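Local coordinates for protein addiction module toxin, RelE/StbE family (Escherichia coli BL21, PDB 4MMJ) that acts as a toxin of a type II toxin-antitoxin system, cleaving mRNA in a sequence-specific, reading-frame-dependent way and so blocking translation elongation, at residues His26-Lys31 with His66-Trp71; Gly13-Asp18 with Leu82-Thr87. The protein carries 1 engineered substitution. All coordinates share one frame; numbering follows the deposited sequence. Where two conformers were deposited one is given.

Contact 1: residues His26-Lys31 with His66-Trp71; sequences HKDMNK and HVEPDW. With SO4 (sulfate ion), chain D; SO4 (sulfate ion), chain B.
K27 lies along one face of the W71 indole, the two side chains running past each other in opposite directions. CB of K27 does the touching: it stands 3.9 Å from the centroid of the six-membered ring of W71, 26° off the normal, a CH-pi contact over one face. CG1 of V67 covers the other face toward its rim, so the indole is sandwiched. Its outer edge meets backbone, with CZ3 of W71 3.3 Å from O of D28, near the ring plane. SD of M29 comes in obliquely, 4.0 Å from CH2 of W71, in a Met-aromatic contact.

Bends at chi2 and chi3 (-53° and -61°) curl the K27 chain back along the ring, delivering NZ to the syn lone pair of E68 OE1 at 2.9 Å. The extended K31 side chain crosses that of E68 at about a right angle, with K31 NZ 3.6 Å from OE2 of E68, a long salt bridge. K31 CB also packs on V67 CG1 at 3.6 Å.

V67 and E68 both face W71 in a classic beta bulge, and a type I turn runs from E68 to W71: this is the tight link between strands 63-66 and 71-77 of the RelE-type sheet, held against the start of helix 29-40.

Contact 2: residues Gly13-Asp18 with Leu82-Thr87; sequences GQFSKD and LRFERT
D18 and R86 form the salt bridge that ties helix 13-24 to strand 81-88. The guanidinium presents its side, with NE of R86 2.8 Å from OD2 of D18 and NH2 of R86 2.9 Å from OD1 of D18. Both bonds are nearly straight, and the two planes lie 30° apart. OD2 gives its syn lone pair to NE, while T87 N reaches OD2 of D18 on the anti side at 2.9 Å. OD1 takes a second bond too, from NE2 of Q14 in the previous turn of the helix; this amide nitrogen and R86 NH2 approach from opposite faces of the carboxylate. Four donors thus fix the rotation of a buried carboxylate and probably stabilise its negative charge.

Q14 also works as a lid: its CG sits over a face of the R86 guanidinium, 3.5 Å from R86 NE. Bends at chi2 and chi3 bring that guanidinium round to D18, although the R86 side chain sets out pointing away from the helix. At this point the strand has a classic beta bulge, E85 and R86 both facing one residue of strand 71-77. The setting is the RelE-type fold, a helix laid on a sheet in which strand 81-88 runs between 8-11 and 71-77. A water bridges D18 O and T87 O.

The apolar part is built on F15. With CG anti to the backbone N (chi1 177°), its ring lies under F84 CB, which stands 3.6 Å above the F15 ring centroid, almost exactly on the normal. The F84 ring itself points the same way alongside, planes at 31°, in an oblique pairing. T87 CG2 closes on F15 CE1 at 3.8 Å, and L73 and M36 line the same core.

How the contacts relate
Contacts 1 and 2 meet directly: the indole NE1 of W71, in contact 1, is 2.8 Å from OG1 of T87, in contact 2, a probable hydrogen bond between neighbouring antiparallel strands. Their centres are about 14 Å apart, and contact 1 is nested along the chain inside the loop that contact 2 closes. Helices 13-24 and 29-40 follow each other, and M29 packs back on V19, A22 and Q23, so the helices anchored by the two contacts also touch. On the far side of the turn in contact 1, NE2 of H66 is 2.6 Å from O4 of the chain B sulfate, and ND1 bonds the chain D sulfate; such anions may mimic RNA phosphates, though they probably come from the crystallisation liquor.

Contact 1: residues His26-Lys31 with His66-Trp71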
loop_
_atom_site.group_PDB
_atom_site.type_symbol
_atom_site.label_atom_id
_atom_site.label_comp_id
_atom_site.label_asym_id
_atom_site.label_seq_id
_atom_site.Cartn_x
_atom_site.Cartn_y
_atom_site.Cartn_z
ATOM N N HIS A 26 -10.401 13.754 1.689
ATOM C CA HIS A 26 -9.742 14.463 2.794
ATOM C C HIS A 26 -8.907 13.569 3.699
ATOM O O HIS A 26 -8.726 13.877 4.877
ATOM C CB HIS A 26 -10.762 15.220 3.666
ATOM C CG HIS A 26 -11.758 16.003 2.875
ATOM N ND1 HIS A 26 -11.392 17.008 2.006
ATOM C CD2 HIS A 26 -13.109 15.924 2.814
ATOM C CE1 HIS A 26 -12.473 17.516 1.443
ATOM N NE2 HIS A 26 -13.528 16.879 1.919
ATOM N N LYS A 27 -8.395 12.467 3.165
ATOM C CA LYS A 27 -7.525 11.606 3.964
ATOM C C LYS A 27 -6.195 12.290 4.265
ATOM O O LYS A 27 -5.734 13.149 3.501
ATOM C CB LYS A 27 -7.291 10.268 3.254
ATOM C CG LYS A 27 -8.602 9.491 3.014
ATOM C CD LYS A 27 -9.422 9.321 4.284
ATOM C CE LYS A 27 -8.684 8.536 5.358
ATOM N NZ LYS A 27 -9.521 8.460 6.595
ATOM N N ASP A 28 -5.587 11.914 5.387
ATOM C CA ASP A 28 -4.285 12.453 5.771
ATOM C C ASP A 28 -3.185 11.856 4.893
ATOM O O ASP A 28 -2.577 10.842 5.246
ATOM C CB ASP A 28 -4.002 12.142 7.239
ATOM C CG ASP A 28 -4.908 12.902 8.179
ATOM O OD1 ASP A 28 -5.346 14.019 7.826
ATOM O OD2 ASP A 28 -5.177 12.381 9.280
ATOM N N MET A 29 -2.937 12.490 3.752
ATOM C CA MET A 29 -2.008 11.952 2.761
ATOM C C MET A 29 -0.572 11.795 3.261
ATOM O O MET A 29 0.171 10.962 2.757
ATOM C CB MET A 29 -2.057 12.792 1.474
ATOM C CG MET A 29 -3.470 13.000 0.933
ATOM S SD MET A 29 -4.300 11.437 0.570
ATOM C CE MET A 29 -3.130 10.760 -0.607
ATOM N N ASN A 30 -0.177 12.581 4.256
ATOM C CA ASN A 30 1.161 12.412 4.814
ATOM C C ASN A 30 1.382 11.038 5.456
ATOM O O ASN A 30 2.505 10.535 5.466
ATOM C CB ASN A 30 1.493 13.555 5.782
ATOM C CG ASN A 30 1.711 14.877 5.055
ATOM O OD1 ASN A 30 2.108 14.899 3.882
ATOM N ND2 ASN A 30 1.449 15.984 5.746
ATOM N N LYS A 31 0.315 10.414 5.955
ATOM C CA LYS A 31 0.444 9.088 6.559
ATOM C C LYS A 31 0.759 8.036 5.508
ATOM O O LYS A 31 1.513 7.086 5.761
ATOM C CB LYS A 31 -0.832 8.707 7.319
ATOM C CG LYS A 31 -1.176 9.661 8.459
ATOM C CD LYS A 31 -2.273 9.058 9.335
ATOM C CE LYS A 31 -2.661 9.957 10.502
ATOM N NZ LYS A 31 -3.709 9.278 11.315
ATOM N N HIS A 66 -1.790 -1.315 6.947
ATOM C CA HIS A 66 -2.802 -0.331 7.356
ATOM C C HIS A 66 -2.187 1.054 7.561
ATOM O O HIS A 66 -1.337 1.242 8.443
ATOM C CB HIS A 66 -3.511 -0.767 8.650
ATOM C CG HIS A 66 -4.309 -2.024 8.512
ATOM N ND1 HIS A 66 -5.126 -2.510 9.512
ATOM C CD2 HIS A 66 -4.415 -2.910 7.487
ATOM C CE1 HIS A 66 -5.702 -3.627 9.112
ATOM N NE2 HIS A 66 -5.286 -3.892 7.884
ATOM N N VAL A 67 -2.617 2.018 6.751
ATOM C CA VAL A 67 -2.277 3.420 6.967
ATOM C C VAL A 67 -3.099 3.931 8.161
ATOM O O VAL A 67 -2.622 4.725 8.987
ATOM C CB VAL A 67 -2.605 4.256 5.717
ATOM C CG1 VAL A 67 -2.108 5.705 5.888
ATOM C CG2 VAL A 67 -1.993 3.633 4.465
ATOM N N GLU A 68 -4.347 3.472 8.216
ATOM C CA GLU A 68 -5.279 3.735 9.321
ATOM C C GLU A 68 -6.158 2.492 9.419
ATOM O O GLU A 68 -6.090 1.639 8.524
ATOM C CB GLU A 68 -6.135 4.972 9.025
ATOM C CG GLU A 68 -5.368 6.290 8.976
ATOM C CD GLU A 68 -6.206 7.441 8.465
ATOM O OE1 GLU A 68 -7.411 7.234 8.196
ATOM O OE2 GLU A 68 -5.653 8.556 8.325
ATOM N N PRO A 69 -6.990 2.377 10.480
ATOM C CA PRO A 69 -7.778 1.141 10.611
ATOM C C PRO A 69 -8.657 0.820 9.407
ATOM O O PRO A 69 -8.851 -0.369 9.121
ATOM C CB PRO A 69 -8.629 1.402 11.856
ATOM C CG PRO A 69 -7.768 2.288 12.687
ATOM C CD PRO A 69 -7.109 3.215 11.689
ATOM N N ASP A 70 -9.159 1.839 8.712
ATOM C CA ASP A 70 -9.926 1.610 7.482
ATOM C C ASP A 70 -9.292 2.249 6.239
ATOM O O ASP A 70 -9.990 2.725 5.334
ATOM C CB ASP A 70 -11.364 2.102 7.638
ATOM C CG ASP A 70 -12.278 1.567 6.558
ATOM O OD1 ASP A 70 -12.129 0.380 6.182
ATOM O OD2 ASP A 70 -13.125 2.341 6.062
ATOM N N TRP A 71 -7.964 2.261 6.206
ATOM C CA TRP A 71 -7.227 2.753 5.042
ATOM C C TRP A 71 -6.044 1.822 4.841
ATOM O O TRP A 71 -5.102 1.816 5.641
ATOM C CB TRP A 71 -6.749 4.193 5.279
ATOM C CG TRP A 71 -6.074 4.847 4.092
ATOM C CD1 TRP A 71 -5.908 4.318 2.832
ATOM C CD2 TRP A 71 -5.463 6.146 4.067
ATOM N NE1 TRP A 71 -5.240 5.223 2.027
ATOM C CE2 TRP A 71 -4.959 6.351 2.760
ATOM C CE3 TRP A 71 -5.309 7.162 5.021
ATOM C CZ2 TRP A 71 -4.302 7.531 2.384
ATOM C CZ3 TRP A 71 -4.644 8.333 4.645
ATOM C CH2 TRP A 71 -4.155 8.506 3.337
HETATM S S SO4 D . -5.664 -1.875 13.029
HETATM O O1 SO4 D . -6.242 -2.969 12.246
HETATM O O2 SO4 D . -4.931 -0.958 12.151
HETATM O O3 SO4 D . -6.739 -1.145 13.698
HETATM O O4 SO4 D . -4.745 -2.414 14.031
HETATM S S SO4 B . -7.225 -6.158 6.356
HETATM O O1 SO4 B . -8.117 -5.408 7.237
HETATM O O2 SO4 B . -7.092 -5.419 5.103
HETATM O O3 SO4 B . -7.755 -7.498 6.099
HETATM O O4 SO4 B . -5.921 -6.299 7.007
#

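Contact 2: residues Gly13-Asp18 with Leu82-Thr87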
loop_
_atom_site.group_PDB
_atom_site.type_symbol
_atom_site.label_atom_id
_atom_site.label_comp_id
_atom_site.label_asym_id
_atom_site.label_seq_id
_atom_site.Cartn_x
_atom_site.Cartn_y
_atom_site.Cartn_z
ATOM N N GLY A 13 -1.660 1.977 -12.485
ATOM C CA GLY A 13 -2.543 3.041 -12.927
ATOM C C GLY A 13 -3.679 3.198 -11.936
ATOM O O GLY A 13 -4.100 4.314 -11.618
ATOM N N GLN A 14 -4.172 2.080 -11.430
ATOM C CA GLN A 14 -5.264 2.156 -10.468
ATOM C C GLN A 14 -4.797 2.822 -9.180
ATOM O O GLN A 14 -5.557 3.556 -8.546
ATOM C CB GLN A 14 -5.865 0.785 -10.171
ATOM C CG GLN A 14 -7.063 0.879 -9.208
ATOM C CD GLN A 14 -8.219 1.666 -9.804
ATOM O OE1 GLN A 14 -8.652 1.390 -10.922
ATOM N NE2 GLN A 14 -8.718 2.652 -9.065
ATOM N N PHE A 15 -3.544 2.585 -8.802
ATOM C CA PHE A 15 -3.018 3.202 -7.583
ATOM C C PHE A 15 -3.042 4.728 -7.666
ATOM O O PHE A 15 -3.430 5.416 -6.701
ATOM C CB PHE A 15 -1.616 2.688 -7.255
ATOM C CG PHE A 15 -1.008 3.351 -6.057
ATOM C CD1 PHE A 15 -1.337 2.932 -4.776
ATOM C CD2 PHE A 15 -0.142 4.430 -6.212
ATOM C CE1 PHE A 15 -0.791 3.574 -3.649
ATOM C CE2 PHE A 15 0.417 5.072 -5.096
ATOM C CZ PHE A 15 0.088 4.645 -3.816
ATOM N N SER A 16 -2.642 5.263 -8.814
ATOM C CA SER A 16 -2.648 6.707 -8.999
ATOM C C SER A 16 -4.066 7.261 -8.865
ATOM O O SER A 16 -4.265 8.311 -8.252
ATOM C CB SER A 16 -2.031 7.088 -10.343
ATOM O OG SER A 16 -0.672 6.696 -10.377
ATOM N N LYS A 17 -5.043 6.554 -9.423
ATOM C CA LYS A 17 -6.448 6.951 -9.277
ATOM C C LYS A 17 -6.894 6.895 -7.816
ATOM O O LYS A 17 -7.588 7.809 -7.322
ATOM C CB LYS A 17 -7.357 6.061 -10.127
ATOM C CG LYS A 17 -7.263 6.331 -11.622
ATOM C CD LYS A 17 -8.352 5.574 -12.371
ATOM C CE LYS A 17 -8.314 5.887 -13.860
ATOM N NZ LYS A 17 -9.608 5.569 -14.528
ATOM N N ASP A 18 -6.495 5.827 -7.132
ATOM C CA ASP A 18 -6.800 5.655 -5.708
ATOM C C ASP A 18 -6.286 6.813 -4.852
ATOM O O ASP A 18 -6.956 7.246 -3.907
ATOM C CB ASP A 18 -6.188 4.350 -5.193
ATOM C CG ASP A 18 -6.931 3.113 -5.673
ATOM O OD1 ASP A 18 -8.007 3.240 -6.301
ATOM O OD2 ASP A 18 -6.447 1.997 -5.396
ATOM N N LEU A 82 9.199 -3.097 -6.254
ATOM C CA LEU A 82 8.254 -2.615 -5.257
ATOM C C LEU A 82 7.164 -1.934 -6.066
ATOM O O LEU A 82 7.440 -0.965 -6.770
ATOM C CB LEU A 82 8.915 -1.590 -4.334
ATOM C CG LEU A 82 7.946 -0.748 -3.495
ATOM C CD1 LEU A 82 7.062 -1.647 -2.621
ATOM C CD2 LEU A 82 8.698 0.263 -2.626
ATOM N N ARG A 83 5.943 -2.460 -6.001
ATOM C CA ARG A 83 4.837 -1.949 -6.816
ATOM C C ARG A 83 3.687 -1.544 -5.915
ATOM O O ARG A 83 3.127 -2.370 -5.186
ATOM C CB ARG A 83 4.352 -3.009 -7.816
ATOM C CG ARG A 83 3.185 -2.578 -8.721
ATOM C CD ARG A 83 2.691 -3.771 -9.566
ATOM N NE ARG A 83 1.608 -3.409 -10.484
ATOM C CZ ARG A 83 1.782 -2.806 -11.660
ATOM N NH1 ARG A 83 3.006 -2.482 -12.067
ATOM N NH2 ARG A 83 0.731 -2.515 -12.428
ATOM N N PHE A 84 3.332 -0.267 -5.965
ATOM C CA PHE A 84 2.158 0.192 -5.230
ATOM C C PHE A 84 0.923 -0.126 -6.066
ATOM O O PHE A 84 0.783 0.382 -7.188
ATOM C CB PHE A 84 2.303 1.687 -4.937
ATOM C CG PHE A 84 3.519 2.009 -4.106
ATOM C CD1 PHE A 84 3.526 1.735 -2.749
ATOM C CD2 PHE A 84 4.657 2.559 -4.681
ATOM C CE1 PHE A 84 4.642 2.009 -1.967
ATOM C CE2 PHE A 84 5.772 2.839 -3.906
ATOM C CZ PHE A 84 5.762 2.564 -2.545
ATOM N N GLU A 85 0.041 -0.981 -5.535
ATOM C CA GLU A 85 -1.033 -1.558 -6.348
ATOM C C GLU A 85 -2.383 -0.857 -6.167
ATOM O O GLU A 85 -3.020 -0.473 -7.150
ATOM C CB GLU A 85 -1.165 -3.070 -6.091
ATOM C CG GLU A 85 -2.132 -3.779 -7.025
ATOM C CD GLU A 85 -1.646 -3.844 -8.467
ATOM O OE1 GLU A 85 -0.445 -3.575 -8.724
ATOM O OE2 GLU A 85 -2.469 -4.170 -9.350
ATOM N N ARG A 86 -2.814 -0.704 -4.917
ATOM C CA ARG A 86 -4.080 -0.050 -4.617
ATOM C C ARG A 86 -4.013 0.617 -3.236
ATOM O O ARG A 86 -3.180 0.245 -2.398
ATOM C CB ARG A 86 -5.250 -1.051 -4.659
ATOM C CG ARG A 86 -5.677 -1.507 -6.061
ATOM C CD ARG A 86 -7.178 -1.664 -6.176
ATOM N NE ARG A 86 -7.867 -0.381 -6.055
ATOM C CZ ARG A 86 -9.190 -0.238 -6.058
ATOM N NH1 ARG A 86 -9.979 -1.301 -6.182
ATOM N NH2 ARG A 86 -9.725 0.965 -5.941
ATOM N N THR A 87 -4.890 1.587 -3.000
ATOM C CA THR A 87 -5.046 2.125 -1.650
ATOM C C THR A 87 -6.456 2.662 -1.431
ATOM O O THR A 87 -7.053 3.226 -2.344
ATOM C CB THR A 87 -3.959 3.185 -1.307
ATOM O OG1 THR A 87 -4.036 3.518 0.090
ATOM C CG2 THR A 87 -4.133 4.447 -2.156
HETATM O O HOH W 1 -8.770 5.775 -2.411
#